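Local coordinates for protein hydrogenase 3 maturation protease (Escherichia coli, PDB 2E85) that removes a 32-residue peptide from the C-terminus of the precursor of the hydrogenase 3 large subunit, HycE, as a late step in its maturation, at residues D82-E86 against M87-T91; Y99-D102 against Q103-D107. The protein carries 1 engineered substitution. All coordinates share one frame; numbering follows the deposited sequence.

Contact 1: D82-E86 against M87-T91; sequences DDIAE and MFMMT
Phe88 and Met89 fold back on Ala85 and Ile84 to end helix 81-86 in a Schellman motif. The backbone bonds give the evidence. Phe88 N donates to Ala85 O at 3.2 Å, reaching it from above the carbonyl plane, and Met89 N makes a longer, weak bond to Ile84 O at 3.5 Å. Phe88 has left the helical conformation with a positive phi of 53°, which turns the chain out of the last turn. A water lies 2.9 Å from Ile84 O and 2.8 Å from Met89 O and is placed to link them, though it need not donate to both at once.

The apolar contact runs between Ile84 and Met89. Met89 carries CG anti to its carbonyl carbon (chi1 -67°) and bends at its thioether, which lays SD and CE against Ile84 CD1. Ile84 CD1 is modelled 3.0 Å from Met89 SD and 3.4 Å from Met89 CE, both too tight, so the exact fit is doubtful although the two side chains clearly pair. One face of the Phe88 ring lies over Ala85 O, which is displaced toward the rim.

Met89 comes within about 6 Å, side chain to side chain, of Asp65, a nickel ligand by similarity. Phe88 and Met90 turn to the second subunit, packing on its Arg54 and Val51. Within the chain, Ile84 and Met89 both rest on Leu97 of helix 97-108 and Phe113 of strand 111-116.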
loop_
_atom_site.group_PDB
_atom_site.type_symbol
_atom_site.label_atom_id
_atom_site.label_comp_id
_atom_site.label_asym_id
_atom_site.label_seq_id
_atom_site.Cartn_x
_atom_site.Cartn_y
_atom_site.Cartn_z
ATOM N N ASP B 82 -2.776 -7.745 -14.093
ATOM C CA ASP B 82 -3.646 -8.859 -13.717
ATOM C C ASP B 82 -2.856 -10.028 -13.129
ATOM O O ASP B 82 -3.338 -10.711 -12.215
ATOM C CB ASP B 82 -4.474 -9.319 -14.939
ATOM C CG ASP B 82 -4.980 -10.760 -14.820
ATOM O OD1 ASP B 82 -4.227 -11.723 -15.133
ATOM O OD2 ASP B 82 -6.163 -10.935 -14.449
ATOM N N ASP B 83 -1.662 -10.265 -13.675
ATOM C CA ASP B 83 -0.785 -11.352 -13.255
ATOM C C ASP B 83 -0.099 -10.969 -11.953
ATOM O O ASP B 83 0.065 -11.807 -11.068
ATOM C CB ASP B 83 0.233 -11.682 -14.346
ATOM C CG ASP B 83 -0.404 -12.427 -15.514
ATOM O OD1 ASP B 83 -1.342 -13.227 -15.266
ATOM O OD2 ASP B 83 0.003 -12.201 -16.667
ATOM N N ILE B 84 0.269 -9.699 -11.821
ATOM C CA ILE B 84 0.676 -9.188 -10.497
ATOM C C ILE B 84 -0.316 -9.542 -9.389
ATOM O O ILE B 84 0.100 -10.039 -8.348
ATOM C CB ILE B 84 0.962 -7.672 -10.521
ATOM C CG1 ILE B 84 2.079 -7.400 -11.537
ATOM C CG2 ILE B 84 1.367 -7.153 -9.122
ATOM C CD1 ILE B 84 3.506 -7.775 -11.184
ATOM N N ALA B 85 -1.615 -9.323 -9.629
ATOM C CA ALA B 85 -2.652 -9.670 -8.652
ATOM C C ALA B 85 -2.770 -11.179 -8.397
ATOM O O ALA B 85 -2.806 -11.642 -7.237
ATOM C CB ALA B 85 -4.002 -9.064 -9.079
ATOM N N GLU B 86 -2.817 -11.943 -9.485
ATOM C CA GLU B 86 -3.005 -13.396 -9.446
ATOM C C GLU B 86 -1.861 -14.149 -8.792
ATOM O O GLU B 86 -2.072 -15.216 -8.198
ATOM C CB GLU B 86 -3.241 -13.931 -10.865
ATOM C CG GLU B 86 -4.679 -13.801 -11.328
ATOM C CD GLU B 86 -4.945 -14.360 -12.727
ATOM O OE1 GLU B 86 -4.342 -15.398 -13.106
ATOM O OE2 GLU B 86 -5.802 -13.772 -13.428
ATOM N N MET B 87 -0.658 -13.596 -8.928
ATOM C CA MET B 87 0.555 -14.171 -8.413
ATOM C C MET B 87 0.737 -13.890 -6.895
ATOM O O MET B 87 1.611 -14.468 -6.280
ATOM C CB MET B 87 1.776 -13.612 -9.157
ATOM C CG MET B 87 1.937 -13.953 -10.665
ATOM S SD MET B 87 3.373 -13.031 -11.359
ATOM C CE MET B 87 4.700 -13.951 -10.602
ATOM N N PHE B 88 -0.079 -13.005 -6.337
ATOM C CA PHE B 88 0.088 -12.479 -4.950
ATOM C C PHE B 88 1.491 -11.924 -4.717
ATOM O O PHE B 88 2.111 -12.150 -3.661
ATOM C CB PHE B 88 -0.285 -13.525 -3.879
ATOM C CG PHE B 88 -1.737 -13.917 -3.899
ATOM C CD1 PHE B 88 -2.675 -13.226 -3.120
ATOM C CD2 PHE B 88 -2.174 -14.969 -4.709
ATOM C CE1 PHE B 88 -4.035 -13.590 -3.143
ATOM C CE2 PHE B 88 -3.528 -15.334 -4.747
ATOM C CZ PHE B 88 -4.459 -14.641 -3.967
ATOM N N MET B 89 1.995 -11.172 -5.692
ATOM C CA MET B 89 3.257 -10.442 -5.492
ATOM C C MET B 89 3.058 -9.428 -4.352
ATOM O O MET B 89 2.070 -8.676 -4.346
ATOM C CB MET B 89 3.687 -9.719 -6.769
ATOM C CG MET B 89 4.089 -10.641 -7.910
ATOM S SD MET B 89 4.793 -9.815 -9.381
ATOM C CE MET B 89 5.685 -8.565 -8.641
ATOM N N MET B 90 3.994 -9.434 -3.406
ATOM C CA MET B 90 3.940 -8.566 -2.210
ATOM C C MET B 90 5.097 -7.574 -2.116
ATOM O O MET B 90 6.206 -7.820 -2.586
ATOM C CB MET B 90 3.913 -9.421 -0.928
ATOM C CG MET B 90 2.882 -10.542 -0.881
ATOM S SD MET B 90 1.199 -9.888 -0.634
ATOM C CE MET B 90 0.400 -10.345 -2.104
ATOM N N THR B 91 4.842 -6.426 -1.503
ATOM C CA THR B 91 5.949 -5.547 -1.134
ATOM C C THR B 91 6.620 -6.120 0.111
ATOM O O THR B 91 6.128 -7.084 0.699
ATOM C CB THR B 91 5.464 -4.106 -0.822
ATOM O OG1 THR B 91 4.715 -4.100 0.396
ATOM C CG2 THR B 91 4.567 -3.567 -1.953
HETATM O O HOH W 1 -0.238 -8.392 -5.946
#

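Contact 2: Y99-D102 against Q103-D107; sequences YLID and QLKED. With CA (calcium ion), chain G.
Bends at chi3 (-72°) and, less sharply, at chi4 curl the Lys105 chain so that its amine comes alongside Asp102, whose CG stands anti to its own carbonyl carbon. The two side chains point the same way and form an i to i+3 salt bridge on the alpha-helix 97-108. With 3.4 Å between Asp102 OD1 and Lys105 NZ, its hydrogen bond is weak. The other carboxylate oxygen, Asp102 OD2, takes a bond from Asn98 ND2, its stronger partner, so the lysine adds a weak second hold at OD1. On its way the Lys105 chain crosses Ile101, with Lys105 CE 3.8 Å from Ile101 CG2.

The i to i+4 backbone bonds are short in the middle and lengthen toward Glu106. Leu104 N to Leu100 O and Lys105 N to Ile101 O are both 2.9 Å, whereas the Glu106 N to Asp102 O bond is weak, with an angle of 136° at the hydrogen. Ile101 and Leu104 turn inward, onto Ile63 and Leu61 of strand 60-66, and Ile101 also meets strand 111-116.

The helix also carries a calcium site. A turn at chi2 of Gln103 (-59°) and an extended Glu106 chain bring Gln103 OE1 and Glu106 OE1 to the ion, each at 2.3 Å. Four waters and Asp102 OD1 of the second subunit complete seven ligands, so the ion bridges the two copies in the crystal. Gln103 NE2 bonds to Gln103 OE1 of the second subunit, and Tyr99 OH to Asp107 OD2 of that subunit. One calcium-bound water donates to Gln103 O and also to Asp107 OD1, the latter at 2.6 Å.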
loop_
_atom_site.group_PDB
_atom_site.type_symbol
_atom_site.label_atom_id
_atom_site.label_comp_id
_atom_site.label_asym_id
_atom_site.label_seq_id
_atom_site.Cartn_x
_atom_site.Cartn_y
_atom_site.Cartn_z
ATOM N N TYR B 99 -2.356 -3.622 -5.643
ATOM C CA TYR B 99 -3.044 -2.459 -5.058
ATOM C C TYR B 99 -2.378 -1.162 -5.505
ATOM O O TYR B 99 -3.041 -0.257 -6.007
ATOM C CB TYR B 99 -3.149 -2.565 -3.521
ATOM C CG TYR B 99 -4.492 -3.109 -3.067
ATOM C CD1 TYR B 99 -5.081 -4.177 -3.731
ATOM C CD2 TYR B 99 -5.189 -2.526 -2.004
ATOM C CE1 TYR B 99 -6.325 -4.679 -3.345
ATOM C CE2 TYR B 99 -6.449 -3.016 -1.616
ATOM C CZ TYR B 99 -7.002 -4.093 -2.286
ATOM O OH TYR B 99 -8.231 -4.604 -1.934
ATOM N N LEU B 100 -1.057 -1.102 -5.365
ATOM C CA LEU B 100 -0.293 0.075 -5.763
ATOM C C LEU B 100 -0.333 0.290 -7.261
ATOM O O LEU B 100 -0.550 1.407 -7.705
ATOM C CB LEU B 100 1.157 -0.043 -5.337
ATOM C CG LEU B 100 1.438 -0.182 -3.848
ATOM C CD1 LEU B 100 0.863 -1.508 -3.396
ATOM C CD2 LEU B 100 2.940 -0.148 -3.616
ATOM N N ILE B 101 -0.123 -0.782 -8.031
ATOM C CA ILE B 101 -0.072 -0.665 -9.505
ATOM C C ILE B 101 -1.414 -0.223 -10.078
ATOM O O ILE B 101 -1.463 0.677 -10.924
ATOM C CB ILE B 101 0.333 -1.999 -10.197
ATOM C CG1 ILE B 101 1.672 -2.509 -9.651
ATOM C CG2 ILE B 101 0.390 -1.825 -11.731
ATOM C CD1 ILE B 101 2.909 -1.597 -9.849
ATOM N N ASP B 102 -2.488 -0.873 -9.626
ATOM C CA ASP B 102 -3.829 -0.583 -10.140
ATOM C C ASP B 102 -4.220 0.875 -9.848
ATOM O O ASP B 102 -4.831 1.545 -10.691
ATOM C CB ASP B 102 -4.861 -1.569 -9.588
ATOM C CG ASP B 102 -4.595 -3.023 -10.008
ATOM O OD1 ASP B 102 -3.695 -3.278 -10.871
ATOM O OD2 ASP B 102 -5.278 -3.940 -9.467
ATOM N N GLN B 103 -3.878 1.360 -8.653
ATOM C CA GLN B 103 -4.177 2.756 -8.273
ATOM C C GLN B 103 -3.305 3.746 -9.019
ATOM O O GLN B 103 -3.771 4.795 -9.423
ATOM C CB GLN B 103 -4.063 2.958 -6.769
ATOM C CG GLN B 103 -5.200 2.252 -6.019
ATOM C CD GLN B 103 -6.569 2.780 -6.470
ATOM O OE1 GLN B 103 -6.786 3.990 -6.461
ATOM N NE2 GLN B 103 -7.475 1.879 -6.892
ATOM N N LEU B 104 -2.034 3.408 -9.204
ATOM C CA LEU B 104 -1.178 4.262 -10.025
ATOM C C LEU B 104 -1.734 4.364 -11.443
ATOM O O LEU B 104 -1.738 5.454 -12.029
ATOM C CB LEU B 104 0.243 3.712 -10.073
ATOM C CG LEU B 104 1.016 3.899 -8.762
ATOM C CD1 LEU B 104 2.239 2.978 -8.750
ATOM C CD2 LEU B 104 1.408 5.359 -8.504
ATOM N N LYS B 105 -2.220 3.247 -11.973
ATOM C CA LYS B 105 -2.752 3.222 -13.347
ATOM C C LYS B 105 -3.953 4.133 -13.525
ATOM O O LYS B 105 -4.207 4.648 -14.628
ATOM C CB LYS B 105 -3.137 1.807 -13.775
ATOM C CG LYS B 105 -1.969 0.998 -14.334
ATOM C CD LYS B 105 -2.412 -0.336 -14.887
ATOM C CE LYS B 105 -2.782 -1.272 -13.750
ATOM N NZ LYS B 105 -3.850 -2.248 -14.077
ATOM N N GLU B 106 -4.700 4.334 -12.451
ATOM C CA GLU B 106 -5.838 5.249 -12.498
ATOM C C GLU B 106 -5.402 6.704 -12.574
ATOM O O GLU B 106 -6.109 7.541 -13.149
ATOM C CB GLU B 106 -6.767 4.993 -11.316
ATOM C CG GLU B 106 -7.458 3.634 -11.438
ATOM C CD GLU B 106 -8.305 3.243 -10.224
ATOM O OE1 GLU B 106 -8.475 4.069 -9.298
ATOM O OE2 GLU B 106 -8.807 2.096 -10.217
ATOM N N ASP B 107 -4.231 6.997 -12.025
ATOM C CA ASP B 107 -3.737 8.373 -11.942
ATOM C C ASP B 107 -2.743 8.735 -13.043
ATOM O O ASP B 107 -2.505 9.922 -13.298
ATOM C CB ASP B 107 -3.104 8.626 -10.584
ATOM C CG ASP B 107 -4.121 8.615 -9.455
ATOM O OD1 ASP B 107 -5.338 8.590 -9.732
ATOM O OD2 ASP B 107 -3.691 8.622 -8.297
HETATM CA CA CA G . -8.035 5.567 -7.575
HETATM O O HOH W 2 -5.939 6.350 -8.456
HETATM O O HOH W 3 -9.096 6.997 -9.274
HETATM O O HOH W 4 -8.125 7.327 -5.973
HETATM O O HOH W 5 -6.352 6.250 -6.129
#

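Contact 1 lies at the surface and contact 2 is largely buried, their centres about 13 Å apart. They involve successive helices: contact 1 ends helix 81-86, while contact 2 stays within helix 97-108. Thr91 CG2 and Leu100 CD2 join them directly at 4.1 Å, and Ile84, Met89 and Ile101 all share Phe113 as a partner. Their chemistry follows their place. Contact 1 depends on backbone capping, a water and sulfur-to-methyl packing, whereas contact 2 sets apolar residues against the sheet and puts a salt bridge beside them and a calcium site at the second subunit. Both reach that subunit, contact 1 through packing, contact 2 through packing, hydrogen bonds and a shared calcium ion.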